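PDB 5K04: N-terminal acetyltransferase B complex subunit NAT3 from Candida albicans, which probably acts as the catalytic subunit of the NatB complex, using acetyl-coenzyme A to acetylate the N-terminal amino group of substrate proteins. Local coordinates for residues B[39-45]-B[57-62]. Sequence-based numbering, arbitrary orientation.
Sequences WPQLFYK and YMMAKT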
loop_
_atom_site.group_PDB
_atom_site.type_symbol
_atom_site.label_atom_id
_atom_site.label_comp_id
_atom_site.label_asym_id
_atom_site.label_seq_id
_atom_site.Cartn_x
_atom_site.Cartn_y
_atom_site.Cartn_z
ATOM N N TRP B 39 9.695 1.576 -20.240
ATOM C CA TRP B 39 9.181 0.460 -21.036
ATOM C C TRP B 39 7.802 0.077 -20.517
ATOM O O TRP B 39 7.601 -1.028 -19.997
ATOM C CB TRP B 39 10.139 -0.732 -21.000
ATOM C CG TRP B 39 11.559 -0.299 -21.115
ATOM C CD1 TRP B 39 12.248 -0.036 -22.266
ATOM C CD2 TRP B 39 12.466 -0.038 -20.031
ATOM N NE1 TRP B 39 13.529 0.377 -21.967
ATOM C CE2 TRP B 39 13.691 0.381 -20.604
ATOM C CE3 TRP B 39 12.357 -0.110 -18.633
ATOM C CZ2 TRP B 39 14.807 0.723 -19.828
ATOM C CZ3 TRP B 39 13.471 0.219 -17.856
ATOM C CH2 TRP B 39 14.676 0.642 -18.460
ATOM N N PRO B 40 6.814 0.966 -20.674
ATOM C CA PRO B 40 5.492 0.706 -20.069
ATOM C C PRO B 40 4.786 -0.528 -20.602
ATOM O O PRO B 40 3.999 -1.139 -19.863
ATOM C CB PRO B 40 4.696 1.983 -20.383
ATOM C CG PRO B 40 5.486 2.721 -21.433
ATOM C CD PRO B 40 6.904 2.300 -21.307
ATOM N N GLN B 41 5.021 -0.906 -21.866
ATOM C CA GLN B 41 4.371 -2.096 -22.415
ATOM C C GLN B 41 4.988 -3.405 -21.923
ATOM O O GLN B 41 4.381 -4.468 -22.107
ATOM C CB GLN B 41 4.413 -2.066 -23.940
ATOM C CG GLN B 41 3.618 -0.934 -24.563
ATOM C CD GLN B 41 3.438 -1.102 -26.069
ATOM O OE1 GLN B 41 3.160 -2.202 -26.558
ATOM N NE2 GLN B 41 3.581 0.004 -26.810
ATOM N N LEU B 42 6.180 -3.354 -21.323
ATOM C CA LEU B 42 6.924 -4.537 -20.910
ATOM C C LEU B 42 6.742 -4.810 -19.425
ATOM O O LEU B 42 7.513 -5.564 -18.821
ATOM C CB LEU B 42 8.407 -4.384 -21.265
ATOM C CG LEU B 42 8.740 -3.970 -22.721
ATOM C CD1 LEU B 42 10.206 -4.226 -23.067
ATOM C CD2 LEU B 42 7.848 -4.660 -23.738
ATOM N N PHE B 43 5.724 -4.206 -18.834
ATOM C CA PHE B 43 5.384 -4.382 -17.428
ATOM C C PHE B 43 3.881 -4.665 -17.433
ATOM O O PHE B 43 3.040 -3.756 -17.479
ATOM C CB PHE B 43 5.771 -3.149 -16.601
ATOM C CG PHE B 43 5.809 -3.388 -15.103
ATOM C CD1 PHE B 43 5.291 -4.551 -14.545
ATOM C CD2 PHE B 43 6.355 -2.423 -14.254
ATOM C CE1 PHE B 43 5.315 -4.759 -13.177
ATOM C CE2 PHE B 43 6.392 -2.622 -12.878
ATOM C CZ PHE B 43 5.871 -3.800 -12.340
ATOM N N TYR B 44 3.553 -5.948 -17.429
ATOM C CA TYR B 44 2.174 -6.393 -17.480
ATOM C C TYR B 44 1.979 -7.513 -16.472
ATOM O O TYR B 44 2.930 -8.154 -16.009
ATOM C CB TYR B 44 1.766 -6.865 -18.886
ATOM C CG TYR B 44 2.756 -7.808 -19.520
ATOM C CD1 TYR B 44 2.669 -9.185 -19.325
ATOM C CD2 TYR B 44 3.778 -7.329 -20.320
ATOM C CE1 TYR B 44 3.588 -10.063 -19.932
ATOM C CE2 TYR B 44 4.707 -8.193 -20.921
ATOM C CZ TYR B 44 4.607 -9.550 -20.721
ATOM O OH TYR B 44 5.534 -10.384 -21.298
ATOM N N LYS B 45 0.714 -7.741 -16.156
ATOM C CA LYS B 45 0.322 -8.655 -15.111
ATOM C C LYS B 45 -0.662 -9.671 -15.668
ATOM O O LYS B 45 -1.401 -9.409 -16.628
ATOM C CB LYS B 45 -0.315 -7.909 -13.930
ATOM C CG LYS B 45 -1.584 -7.121 -14.299
ATOM C CD LYS B 45 -2.305 -6.616 -13.051
ATOM C CE LYS B 45 -3.564 -5.831 -13.386
ATOM N NZ LYS B 45 -4.151 -5.280 -12.116
ATOM N N TYR B 57 3.281 -11.338 -12.676
ATOM C CA TYR B 57 3.641 -10.208 -13.516
ATOM C C TYR B 57 5.002 -10.430 -14.159
ATOM O O TYR B 57 5.791 -11.279 -13.735
ATOM C CB TYR B 57 3.625 -8.870 -12.747
ATOM C CG TYR B 57 4.514 -8.787 -11.508
ATOM C CD1 TYR B 57 5.855 -8.428 -11.597
ATOM C CD2 TYR B 57 3.983 -9.025 -10.244
ATOM C CE1 TYR B 57 6.651 -8.338 -10.456
ATOM C CE2 TYR B 57 4.749 -8.942 -9.110
ATOM C CZ TYR B 57 6.084 -8.596 -9.210
ATOM O OH TYR B 57 6.822 -8.521 -8.051
ATOM N N MET B 58 5.230 -9.651 -15.222
ATOM C CA MET B 58 6.481 -9.578 -15.960
ATOM C C MET B 58 6.968 -8.133 -15.972
ATOM O O MET B 58 6.193 -7.214 -16.261
ATOM C CB MET B 58 6.307 -10.071 -17.400
ATOM C CG MET B 58 7.256 -9.398 -18.371
ATOM S SD MET B 58 8.927 -9.862 -18.047
ATOM C CE MET B 58 8.672 -11.539 -18.371
ATOM N N MET B 59 8.236 -7.936 -15.600
ATOM C CA MET B 59 8.942 -6.675 -15.768
ATOM C C MET B 59 10.098 -6.962 -16.701
ATOM O O MET B 59 10.966 -7.780 -16.382
ATOM C CB MET B 59 9.463 -6.106 -14.441
ATOM C CG MET B 59 8.421 -5.987 -13.339
ATOM S SD MET B 59 9.155 -5.698 -11.753
ATOM C CE MET B 59 9.925 -4.229 -12.214
ATOM N N ALA B 60 10.092 -6.322 -17.862
ATOM C CA ALA B 60 11.176 -6.446 -18.813
ATOM C C ALA B 60 11.541 -5.054 -19.325
ATOM O O ALA B 60 10.834 -4.071 -19.088
ATOM C CB ALA B 60 10.800 -7.389 -19.970
ATOM N N LYS B 61 12.655 -4.983 -20.047
ATOM C CA LYS B 61 13.125 -3.721 -20.601
ATOM C C LYS B 61 13.852 -3.998 -21.908
ATOM O O LYS B 61 14.131 -5.150 -22.255
ATOM C CB LYS B 61 14.050 -2.988 -19.619
ATOM C CG LYS B 61 15.240 -3.830 -19.129
ATOM C CD LYS B 61 16.352 -2.963 -18.533
ATOM C CE LYS B 61 17.324 -3.823 -17.749
ATOM N NZ LYS B 61 18.414 -3.019 -17.151
ATOM N N THR B 62 14.154 -2.920 -22.638
ATOM C CA THR B 62 15.051 -2.987 -23.787
ATOM C C THR B 62 16.295 -2.157 -23.507
ATOM O O THR B 62 16.261 -1.200 -22.734
ATOM C CB THR B 62 14.391 -2.506 -25.107
ATOM O OG1 THR B 62 14.062 -1.121 -25.008
ATOM C CG2 THR B 62 13.144 -3.364 -25.481
HETATM O O HOH W 1 8.632 -2.420 -17.996
#
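Met-59 runs alongside the ring of Phe-43. CB leaves the strand on the face it shares with Phe-43; CG then settles over the ring, offset toward the rim and 3.3 Å from Phe-43 CE1, a CH-pi contact. SD stands obliquely to the same ring, 3.8 Å from Phe-43 CZ, in a Met-aromatic contact. A bend at chi3 (60°) turns the methyl CE back to 3.9 Å from Phe-43 CE2, so that the thioether follows the ring instead of leaving it. Tyr-32 of helix 29-38 packs on both side chains, and Phe-7 stacks on Phe-43.

The two residues face each other across an antiparallel beta hairpin of strands 43-48 and 53-65, as a non-hydrogen-bonded pair. Tyr-44 and Met-58 are the hydrogen-bonded pair: the bond from Met-58 N to Tyr-44 O (2.9 Å) is nearly straight at 172°, whereas the return bond from Tyr-44 N to Met-58 O is longer, 3.2 Å. On the other face, Met-58 CB lies over the Tyr-44 ring, offset toward the rim, in a CH-pi contact, and Met-58 CG is 3.5 Å from Tyr-44 CZ; the phenol OH bonds to Leu-93 O.

Just before strand 43-48, Ala-60 N donates to Leu-42 O. Farther back, direct backbone bonds stop, and a water lies within hydrogen-bonding distance of both Trp-39 O and Ala-60 O. The indole of Trp-39 still meets the neighbouring strand: Lys-61 CB sits 3.4 Å from the centroid of its six-membered ring, over the face, while Lys-61 NZ reaches a salt bridge with Glu-63.

Three backbone bonds thus tie the segments together, while sulfur, methylene and aromatic surfaces join the Phe-43 and Met-59 face of this GNAT-family sheet to helix 29-38, and the Tyr-44 and Met-58 face to Leu-97.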